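Local coordinates for protein 4-phosphoerythronate dehydrogenase (Lactobacillus jensenii, PDB 4PRK) that probably interconverts pyruvate and D-lactate with NAD as cofactor, as a D-lactate dehydrogenase of the D-isomer-specific 2-hydroxyacid dehydrogenase family, at residues S33-Q41 against L56-L65; L258-F269 against V290-Y298. One frame throughout, in Å; residues are numbered along the deposited sequence.

Interaction 1 comes first along the chain and closes before interaction 2 opens. Their centres lie 31 Å apart and their nearest atoms about 13 Å apart, so they do not touch. Residues 33-41 and 56-65 pack beside the five-stranded parallel sheet, residues 258-269 and 290-298 at the outer end of the seven-stranded one, in the NAD-binding Rossmann domain. The two contacts therefore belong to different sheets, consistent with the two-domain build of this family. Interaction 1 is peripheral, 28 Å from the chain's centre and touched by no other subunit, whereas interaction 2 is buried, 9 Å from that centre, and borders a second subunit.

Interaction 1. Residues S33-Q41 against L56-L65; sequences SLSAENVDQ and LDDEIVYKKL
Leu-34 and Val-39 pack against Val-61 in an apolar contact, closed by a salt bridge at its margin, between the loop after strand 26-30 and helix 60-67 with the loop leading into it. The two segments bury 442 Å² between them. Leu-34 reaches across with CG anti to the backbone N (chi1 171°) and slides past Val-61 in the opposite sense, CD2 of Leu-34 lying 3.5 Å from CG1 of Val-61, tighter than usual for carbons. The same CD2 is 3.8 Å from CD1 of Leu-56. CG2 of Val-39 packs on Val-61, while CG1 reaches on to CB of Lys-64 at 3.9 Å and CD2 of Leu-65 at 4.1 Å. Nearer solvent, CB of Ala-36 touches CD1 of Ile-60 at 3.4 Å.

The loop's shape is fixed from within. ND2 of the buried Asn-38 donates to O of Ser-33 at 2.6 Å, almost straight at 178°, and its OD1 accepts from N of Ser-35. Beyond Val-39, NZ of Lys-64 meets OD1 of Asp-40 at 2.9 Å on the syn lone pair, and Tyr-68 OH also bonds to that oxygen. With a methionine in place of Lys-64, Asp-40 would probably lose its charged mate on the helix and be left to Tyr-68, its carboxylate freer to turn. On the sheet side, Leu-34 also touches Phe-6 and Leu-50, which joins this contact to strands 2-6 and 47-50. The chemistry thus implies close apolar packing of loop on helix, with the one charge pair at the margin, its carboxylate oxygen shared by Lys-64 and Tyr-68.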
loop_
_atom_site.group_PDB
_atom_site.type_symbol
_atom_site.label_atom_id
_atom_site.label_comp_id
_atom_site.label_asym_id
_atom_site.label_seq_id
_atom_site.Cartn_x
_atom_site.Cartn_y
_atom_site.Cartn_z
ATOM N N SER A 33 -15.974 -23.498 -33.145
ATOM C CA SER A 33 -14.548 -23.463 -33.355
ATOM C C SER A 33 -14.210 -23.753 -34.809
ATOM O O SER A 33 -14.967 -24.388 -35.536
ATOM C CB SER A 33 -13.862 -24.460 -32.437
ATOM O OG SER A 33 -13.959 -24.033 -31.098
ATOM N N LEU A 34 -13.060 -23.264 -35.231
ATOM C CA LEU A 34 -12.656 -23.411 -36.601
ATOM C C LEU A 34 -12.566 -24.885 -36.929
ATOM O O LEU A 34 -12.068 -25.676 -36.151
ATOM C CB LEU A 34 -11.301 -22.745 -36.797
ATOM C CG LEU A 34 -10.541 -22.929 -38.104
ATOM C CD1 LEU A 34 -11.181 -22.095 -39.197
ATOM C CD2 LEU A 34 -9.101 -22.513 -37.897
ATOM N N SER A 35 -13.079 -25.245 -38.092
ATOM C CA SER A 35 -13.037 -26.615 -38.563
ATOM C C SER A 35 -13.191 -26.625 -40.068
ATOM O O SER A 35 -13.564 -25.630 -40.667
ATOM C CB SER A 35 -14.113 -27.468 -37.889
ATOM O OG SER A 35 -15.308 -27.508 -38.640
ATOM N N ALA A 36 -12.953 -27.773 -40.671
ATOM C CA ALA A 36 -13.031 -27.880 -42.108
ATOM C C ALA A 36 -14.431 -27.465 -42.498
ATOM O O ALA A 36 -14.649 -26.928 -43.579
ATOM C CB ALA A 36 -12.756 -29.304 -42.543
ATOM N N GLU A 37 -15.380 -27.734 -41.612
ATOM C CA GLU A 37 -16.768 -27.364 -41.814
ATOM C C GLU A 37 -17.004 -25.861 -41.931
ATOM O O GLU A 37 -17.854 -25.437 -42.700
ATOM C CB GLU A 37 -17.624 -27.923 -40.685
ATOM C CG GLU A 37 -17.858 -29.418 -40.757
ATOM C CD GLU A 37 -17.735 -30.093 -39.406
ATOM O OE1 GLU A 37 -17.473 -29.387 -38.416
ATOM O OE2 GLU A 37 -17.901 -31.328 -39.335
ATOM N N ASN A 38 -16.305 -25.059 -41.135
ATOM C CA ASN A 38 -16.512 -23.608 -41.172
ATOM C C ASN A 38 -15.413 -22.713 -41.760
ATOM O O ASN A 38 -15.533 -21.496 -41.736
ATOM C CB ASN A 38 -16.920 -23.089 -39.790
ATOM C CG ASN A 38 -15.951 -23.490 -38.693
ATOM O OD1 ASN A 38 -14.745 -23.538 -38.892
ATOM N ND2 ASN A 38 -16.484 -23.769 -37.519
ATOM N N VAL A 39 -14.353 -23.293 -42.297
ATOM C CA VAL A 39 -13.196 -22.505 -42.713
ATOM C C VAL A 39 -13.460 -21.477 -43.816
ATOM O O VAL A 39 -12.851 -20.419 -43.831
ATOM C CB VAL A 39 -11.995 -23.386 -43.063
ATOM C CG1 VAL A 39 -10.825 -22.534 -43.514
ATOM C CG2 VAL A 39 -11.599 -24.199 -41.849
ATOM N N ASP A 40 -14.349 -21.800 -44.741
ATOM C CA ASP A 40 -14.621 -20.954 -45.895
ATOM C C ASP A 40 -15.294 -19.624 -45.535
ATOM O O ASP A 40 -15.458 -18.762 -46.381
ATOM C CB ASP A 40 -15.433 -21.708 -46.941
ATOM C CG ASP A 40 -14.776 -22.992 -47.366
ATOM O OD1 ASP A 40 -13.542 -23.015 -47.501
ATOM O OD2 ASP A 40 -15.499 -23.985 -47.565
ATOM N N GLN A 41 -15.739 -19.503 -44.293
ATOM C CA GLN A 41 -16.253 -18.238 -43.740
ATOM C C GLN A 41 -15.150 -17.199 -43.395
ATOM O O GLN A 41 -15.410 -16.032 -43.106
ATOM C CB GLN A 41 -17.105 -18.571 -42.528
ATOM C CG GLN A 41 -17.917 -19.833 -42.769
ATOM C CD GLN A 41 -19.162 -19.907 -41.939
ATOM O OE1 GLN A 41 -19.710 -18.882 -41.520
ATOM N NE2 GLN A 41 -19.639 -21.132 -41.709
ATOM N N LEU A 56 -7.176 -28.948 -33.560
ATOM C CA LEU A 56 -7.234 -28.473 -34.942
ATOM C C LEU A 56 -6.245 -29.350 -35.745
ATOM O O LEU A 56 -5.063 -28.997 -35.979
ATOM C CB LEU A 56 -6.896 -26.961 -35.013
ATOM C CG LEU A 56 -7.258 -26.140 -36.268
ATOM C CD1 LEU A 56 -8.760 -25.966 -36.456
ATOM C CD2 LEU A 56 -6.594 -24.770 -36.237
ATOM N N ASP A 57 -6.750 -30.518 -36.137
ATOM C CA ASP A 57 -5.924 -31.592 -36.697
ATOM C C ASP A 57 -5.806 -31.506 -38.246
ATOM O O ASP A 57 -4.689 -31.336 -38.756
ATOM C CB ASP A 57 -6.396 -32.988 -36.209
ATOM C CG ASP A 57 -7.889 -33.030 -35.777
ATOM O OD1 ASP A 57 -8.646 -32.061 -36.000
ATOM O OD2 ASP A 57 -8.317 -34.049 -35.199
ATOM N N ASP A 58 -6.942 -31.581 -38.966
ATOM C CA ASP A 58 -6.984 -31.538 -40.456
ATOM C C ASP A 58 -5.998 -30.496 -40.989
ATOM O O ASP A 58 -5.811 -29.451 -40.374
ATOM C CB ASP A 58 -8.377 -31.169 -41.029
ATOM C CG ASP A 58 -9.545 -31.838 -40.311
ATOM O OD1 ASP A 58 -9.503 -33.059 -40.069
ATOM O OD2 ASP A 58 -10.534 -31.127 -40.020
ATOM N N GLU A 59 -5.404 -30.759 -42.149
ATOM C CA GLU A 59 -4.474 -29.809 -42.765
ATOM C C GLU A 59 -5.139 -28.840 -43.763
ATOM O O GLU A 59 -4.554 -27.791 -44.078
ATOM C CB GLU A 59 -3.323 -30.559 -43.435
ATOM C CG GLU A 59 -2.691 -29.823 -44.612
ATOM C CD GLU A 59 -1.341 -30.367 -44.980
ATOM O OE1 GLU A 59 -0.888 -31.308 -44.303
ATOM O OE2 GLU A 59 -0.734 -29.838 -45.932
ATOM N N ILE A 60 -6.340 -29.182 -44.252
ATOM C CA ILE A 60 -7.024 -28.398 -45.312
ATOM C C ILE A 60 -7.515 -27.044 -44.763
ATOM O O ILE A 60 -7.590 -26.039 -45.493
ATOM C CB ILE A 60 -8.163 -29.201 -46.032
ATOM C CG1 ILE A 60 -9.553 -29.034 -45.372
ATOM C CG2 ILE A 60 -7.777 -30.677 -46.167
ATOM C CD1 ILE A 60 -9.737 -29.685 -44.009
ATOM N N VAL A 61 -7.818 -27.034 -43.463
ATOM C CA VAL A 61 -8.056 -25.795 -42.720
ATOM C C VAL A 61 -6.836 -24.846 -42.864
ATOM O O VAL A 61 -6.969 -23.708 -43.358
ATOM C CB VAL A 61 -8.360 -26.110 -41.240
ATOM C CG1 VAL A 61 -8.515 -24.821 -40.434
ATOM C CG2 VAL A 61 -9.595 -27.018 -41.126
ATOM N N TYR A 62 -5.656 -25.341 -42.486
ATOM C CA TYR A 62 -4.414 -24.578 -42.596
ATOM C C TYR A 62 -4.090 -24.206 -44.047
ATOM O O TYR A 62 -3.680 -23.071 -44.311
ATOM C CB TYR A 62 -3.217 -25.348 -42.020
ATOM C CG TYR A 62 -3.317 -25.727 -40.558
ATOM C CD1 TYR A 62 -3.913 -26.925 -40.179
ATOM C CD2 TYR A 62 -2.778 -24.916 -39.559
ATOM C CE1 TYR A 62 -4.001 -27.307 -38.853
ATOM C CE2 TYR A 62 -2.850 -25.295 -38.220
ATOM C CZ TYR A 62 -3.476 -26.498 -37.873
ATOM O OH TYR A 62 -3.578 -26.916 -36.561
ATOM N N LYS A 63 -4.238 -25.152 -44.982
ATOM C CA LYS A 63 -4.017 -24.842 -46.401
ATOM C C LYS A 63 -4.930 -23.703 -46.798
ATOM O O LYS A 63 -4.495 -22.738 -47.429
ATOM C CB LYS A 63 -4.267 -26.050 -47.329
ATOM C CG LYS A 63 -4.176 -25.697 -48.824
ATOM C CD LYS A 63 -4.201 -26.902 -49.760
ATOM C CE LYS A 63 -2.937 -27.738 -49.612
ATOM N NZ LYS A 63 -2.722 -28.700 -50.727
ATOM N N LYS A 64 -6.193 -23.819 -46.403
ATOM C CA LYS A 64 -7.213 -22.848 -46.788
ATOM C C LYS A 64 -7.100 -21.447 -46.140
ATOM O O LYS A 64 -7.432 -20.451 -46.792
ATOM C CB LYS A 64 -8.589 -23.455 -46.569
ATOM C CG LYS A 64 -8.850 -24.572 -47.558
ATOM C CD LYS A 64 -10.112 -25.328 -47.215
ATOM C CE LYS A 64 -11.059 -25.367 -48.404
ATOM N NZ LYS A 64 -12.444 -25.614 -47.939
ATOM N N LEU A 65 -6.640 -21.355 -44.884
ATOM C CA LEU A 65 -6.317 -20.035 -44.286
ATOM C C LEU A 65 -5.204 -19.359 -45.078
ATOM O O LEU A 65 -5.293 -18.173 -45.431
ATOM C CB LEU A 65 -5.857 -20.157 -42.836
ATOM C CG LEU A 65 -6.840 -20.797 -41.867
ATOM C CD1 LEU A 65 -6.152 -20.988 -40.524
ATOM C CD2 LEU A 65 -8.118 -19.968 -41.754
#

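Interaction 2. Residues L258-F269 against V290-Y298; sequences LDTLAHESSYFF and VIVTPHSAY
OD1 of Asp-259 is gripped by two donors from the facing segment: N of Ser-296 at 2.9 Å on the syn lone pair, and OG1 of Thr-293, whose modelled 2.5 Å is doubtful in length. OD2 of Asp-259 takes N of Ala-297 at 2.8 Å from above the carboxylate plane; the two backbone N-H groups, with the threonine hydroxyl, probably fix the group's rotation. A chi1 of -170° swings the carboxyl group away from the residue's own N, and it spans the inverse gamma turn centred on Pro-294.

OE2 of Glu-264 accepts N of Leu-261 at 2.7 Å, nearly along its C-O axis, and OG1 of Thr-260. This carboxylate comes to the edge of the His-295 ring, the planes 84° apart. The two probably correspond to the family's active-site glutamate and histidine, though the modelled ring turns a carbon to the carboxylate. CA of Pro-294 lies 3.9 Å from the Phe-268 centroid, CB of Glu-264 over the opposite face.

Strand 255-258 runs parallel to strand 290-292 through N of Leu-258 and O of Ile-291, 2.9 Å apart. Helix 279-285 covers Leu-258, Leu-261 and Val-292, helix 103-118 meets Ile-291 and Ala-297, and Phe-124 of a second subunit packs on Pro-294.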
loop_
_atom_site.group_PDB
_atom_site.type_symbol
_atom_site.label_atom_id
_atom_site.label_comp_id
_atom_site.label_asym_id
_atom_site.label_seq_id
_atom_site.Cartn_x
_atom_site.Cartn_y
_atom_site.Cartn_z
ATOM N N LEU A 258 -9.728 -24.033 -3.829
ATOM C CA LEU A 258 -9.267 -24.616 -5.078
ATOM C C LEU A 258 -10.059 -24.013 -6.180
ATOM O O LEU A 258 -11.275 -24.077 -6.137
ATOM C CB LEU A 258 -9.459 -26.132 -5.080
ATOM C CG LEU A 258 -9.014 -26.844 -3.777
ATOM C CD1 LEU A 258 -9.524 -28.253 -3.730
ATOM C CD2 LEU A 258 -7.519 -26.871 -3.621
ATOM N N ASP A 259 -9.397 -23.435 -7.171
ATOM C CA ASP A 259 -10.120 -22.991 -8.390
ATOM C C ASP A 259 -9.922 -24.013 -9.500
ATOM O O ASP A 259 -10.418 -23.835 -10.607
ATOM C CB ASP A 259 -9.568 -21.661 -8.867
ATOM C CG ASP A 259 -10.418 -21.034 -9.955
ATOM O OD1 ASP A 259 -11.656 -20.919 -9.736
ATOM O OD2 ASP A 259 -9.846 -20.652 -11.022
ATOM N N THR A 260 -9.160 -25.062 -9.197
ATOM C CA THR A 260 -8.756 -26.054 -10.166
ATOM C C THR A 260 -8.451 -27.326 -9.398
ATOM O O THR A 260 -8.038 -27.225 -8.255
ATOM C CB THR A 260 -7.500 -25.637 -10.893
ATOM O OG1 THR A 260 -7.153 -26.650 -11.833
ATOM C CG2 THR A 260 -6.309 -25.419 -9.901
ATOM N N LEU A 261 -8.708 -28.491 -10.016
ATOM C CA LEU A 261 -8.617 -29.824 -9.386
ATOM C C LEU A 261 -8.161 -30.816 -10.437
ATOM O O LEU A 261 -8.555 -30.704 -11.568
ATOM C CB LEU A 261 -10.010 -30.331 -8.918
ATOM C CG LEU A 261 -10.597 -29.892 -7.580
ATOM C CD1 LEU A 261 -12.029 -30.355 -7.431
ATOM C CD2 LEU A 261 -9.747 -30.356 -6.413
ATOM N N ALA A 262 -7.363 -31.780 -10.054
ATOM C CA ALA A 262 -7.006 -32.895 -10.937
ATOM C C ALA A 262 -8.267 -33.558 -11.497
ATOM O O ALA A 262 -9.242 -33.758 -10.765
ATOM C CB ALA A 262 -6.171 -33.922 -10.179
ATOM N N HIS A 263 -8.257 -33.843 -12.793
ATOM C CA HIS A 263 -9.403 -34.463 -13.484
ATOM C C HIS A 263 -10.591 -33.556 -13.673
ATOM O O HIS A 263 -11.696 -34.035 -14.009
ATOM C CB HIS A 263 -9.854 -35.751 -12.761
ATOM C CG HIS A 263 -8.751 -36.743 -12.620
ATOM N ND1 HIS A 263 -8.308 -37.200 -11.398
ATOM C CD2 HIS A 263 -7.954 -37.317 -13.551
ATOM C CE1 HIS A 263 -7.309 -38.041 -11.587
ATOM N NE2 HIS A 263 -7.069 -38.119 -12.883
ATOM N N GLU A 264 -10.392 -32.249 -13.470
ATOM C CA GLU A 264 -11.526 -31.308 -13.577
ATOM C C GLU A 264 -12.129 -31.317 -14.960
ATOM O O GLU A 264 -13.251 -30.867 -15.183
ATOM C CB GLU A 264 -11.092 -29.876 -13.231
ATOM C CG GLU A 264 -10.085 -29.301 -14.176
ATOM C CD GLU A 264 -9.575 -27.936 -13.731
ATOM O OE1 GLU A 264 -9.463 -27.058 -14.616
ATOM O OE2 GLU A 264 -9.328 -27.729 -12.513
ATOM N N SER A 265 -11.347 -31.766 -15.916
ATOM C CA SER A 265 -11.782 -31.731 -17.311
ATOM C C SER A 265 -13.066 -32.516 -17.573
ATOM O O SER A 265 -13.796 -32.244 -18.507
ATOM C CB SER A 265 -10.670 -32.258 -18.208
ATOM O OG SER A 265 -9.659 -31.254 -18.332
ATOM N N SER A 266 -13.327 -33.509 -16.756
ATOM C CA SER A 266 -14.540 -34.263 -16.914
ATOM C C SER A 266 -15.796 -33.421 -16.672
ATOM O O SER A 266 -16.803 -33.641 -17.303
ATOM C CB SER A 266 -14.514 -35.525 -16.068
ATOM O OG SER A 266 -15.039 -35.283 -14.795
ATOM N N TYR A 267 -15.751 -32.513 -15.707
ATOM C CA TYR A 267 -16.923 -31.719 -15.374
ATOM C C TYR A 267 -16.843 -30.185 -15.380
ATOM O O TYR A 267 -17.858 -29.534 -15.488
ATOM C CB TYR A 267 -17.494 -32.194 -14.052
ATOM C CG TYR A 267 -16.535 -32.123 -12.908
ATOM C CD1 TYR A 267 -15.422 -32.925 -12.868
ATOM C CD2 TYR A 267 -16.757 -31.262 -11.860
ATOM C CE1 TYR A 267 -14.548 -32.872 -11.814
ATOM C CE2 TYR A 267 -15.893 -31.200 -10.805
ATOM C CZ TYR A 267 -14.789 -32.006 -10.790
ATOM O OH TYR A 267 -13.926 -31.947 -9.745
ATOM N N PHE A 268 -15.662 -29.607 -15.249
ATOM C CA PHE A 268 -15.543 -28.152 -15.272
ATOM C C PHE A 268 -15.943 -27.619 -16.651
ATOM O O PHE A 268 -15.596 -28.195 -17.660
ATOM C CB PHE A 268 -14.119 -27.711 -14.920
ATOM C CG PHE A 268 -13.853 -27.588 -13.451
ATOM C CD1 PHE A 268 -14.600 -28.275 -12.528
ATOM C CD2 PHE A 268 -12.837 -26.785 -12.999
ATOM C CE1 PHE A 268 -14.339 -28.152 -11.185
ATOM C CE2 PHE A 268 -12.575 -26.653 -11.661
ATOM C CZ PHE A 268 -13.325 -27.339 -10.750
ATOM N N PHE A 269 -16.666 -26.513 -16.676
ATOM C CA PHE A 269 -17.151 -25.915 -17.909
ATOM C C PHE A 269 -18.319 -26.656 -18.585
ATOM O O PHE A 269 -18.644 -26.355 -19.715
ATOM C CB PHE A 269 -15.991 -25.621 -18.864
ATOM C CG PHE A 269 -14.934 -24.754 -18.248
ATOM C CD1 PHE A 269 -15.286 -23.566 -17.623
ATOM C CD2 PHE A 269 -13.624 -25.141 -18.237
ATOM C CE1 PHE A 269 -14.349 -22.761 -17.048
ATOM C CE2 PHE A 269 -12.670 -24.353 -17.633
ATOM C CZ PHE A 269 -13.037 -23.165 -17.031
ATOM N N VAL A 290 -13.702 -25.665 3.019
ATOM C CA VAL A 290 -13.173 -25.701 1.664
ATOM C C VAL A 290 -13.980 -24.783 0.723
ATOM O O VAL A 290 -15.175 -24.668 0.858
ATOM C CB VAL A 290 -13.287 -27.112 1.107
ATOM C CG1 VAL A 290 -13.009 -27.119 -0.384
ATOM C CG2 VAL A 290 -12.357 -28.052 1.892
ATOM N N ILE A 291 -13.322 -24.133 -0.227
ATOM C CA ILE A 291 -14.015 -23.527 -1.339
ATOM C C ILE A 291 -13.594 -24.232 -2.599
ATOM O O ILE A 291 -12.409 -24.475 -2.775
ATOM C CB ILE A 291 -13.672 -22.032 -1.483
ATOM C CG1 ILE A 291 -14.379 -21.192 -0.450
ATOM C CG2 ILE A 291 -14.084 -21.478 -2.832
ATOM C CD1 ILE A 291 -13.891 -19.744 -0.455
ATOM N N VAL A 292 -14.535 -24.537 -3.493
ATOM C CA VAL A 292 -14.153 -24.907 -4.856
ATOM C C VAL A 292 -14.924 -24.060 -5.821
ATOM O O VAL A 292 -16.105 -23.927 -5.676
ATOM C CB VAL A 292 -14.397 -26.393 -5.207
ATOM C CG1 VAL A 292 -13.805 -26.723 -6.612
ATOM C CG2 VAL A 292 -13.829 -27.310 -4.120
ATOM N N THR A 293 -14.207 -23.477 -6.789
ATOM C CA THR A 293 -14.767 -22.737 -7.879
ATOM C C THR A 293 -14.347 -23.389 -9.179
ATOM O O THR A 293 -13.293 -24.040 -9.243
ATOM C CB THR A 293 -14.284 -21.262 -7.878
ATOM O OG1 THR A 293 -12.875 -21.194 -7.614
ATOM C CG2 THR A 293 -15.059 -20.461 -6.805
ATOM N N PRO A 294 -15.159 -23.229 -10.225
ATOM C CA PRO A 294 -14.930 -23.899 -11.495
ATOM C C PRO A 294 -13.976 -23.188 -12.406
ATOM O O PRO A 294 -14.394 -22.687 -13.441
ATOM C CB PRO A 294 -16.334 -23.920 -12.123
ATOM C CG PRO A 294 -17.038 -22.771 -11.522
ATOM C CD PRO A 294 -16.329 -22.361 -10.281
ATOM N N HIS A 295 -12.704 -23.133 -12.007
ATOM C CA HIS A 295 -11.658 -22.486 -12.782
ATOM C C HIS A 295 -12.141 -21.114 -13.269
ATOM O O HIS A 295 -11.957 -20.740 -14.425
ATOM C CB HIS A 295 -11.159 -23.384 -13.955
ATOM C CG HIS A 295 -9.660 -23.414 -14.098
ATOM N ND1 HIS A 295 -8.893 -22.268 -14.238
ATOM C CD2 HIS A 295 -8.783 -24.446 -14.088
ATOM C CE1 HIS A 295 -7.611 -22.594 -14.294
ATOM N NE2 HIS A 295 -7.518 -23.907 -14.213
ATOM N N SER A 296 -12.719 -20.336 -12.368
ATOM C CA SER A 296 -13.172 -19.040 -12.735
ATOM C C SER A 296 -12.293 -17.907 -12.156
ATOM O O SER A 296 -12.729 -16.713 -12.113
ATOM C CB SER A 296 -14.639 -18.909 -12.290
ATOM O OG SER A 296 -14.821 -19.066 -10.850
ATOM N N ALA A 297 -11.085 -18.210 -11.655
ATOM C CA ALA A 297 -10.260 -17.075 -11.106
ATOM C C ALA A 297 -10.086 -15.996 -12.207
ATOM O O ALA A 297 -10.111 -14.796 -11.962
ATOM C CB ALA A 297 -8.903 -17.552 -10.600
ATOM N N TYR A 298 -9.944 -16.418 -13.444
ATOM C CA TYR A 298 -9.732 -15.477 -14.549
ATOM C C TYR A 298 -10.971 -14.642 -14.902
ATOM O O TYR A 298 -10.846 -13.679 -15.648
ATOM C CB TYR A 298 -9.311 -16.244 -15.833
ATOM C CG TYR A 298 -10.560 -16.830 -16.495
ATOM C CD1 TYR A 298 -11.106 -18.039 -16.079
ATOM C CD2 TYR A 298 -11.233 -16.126 -17.482
ATOM C CE1 TYR A 298 -12.264 -18.529 -16.646
ATOM C CE2 TYR A 298 -12.406 -16.602 -18.038
ATOM C CZ TYR A 298 -12.922 -17.788 -17.617
ATOM O OH TYR A 298 -14.109 -18.221 -18.178
#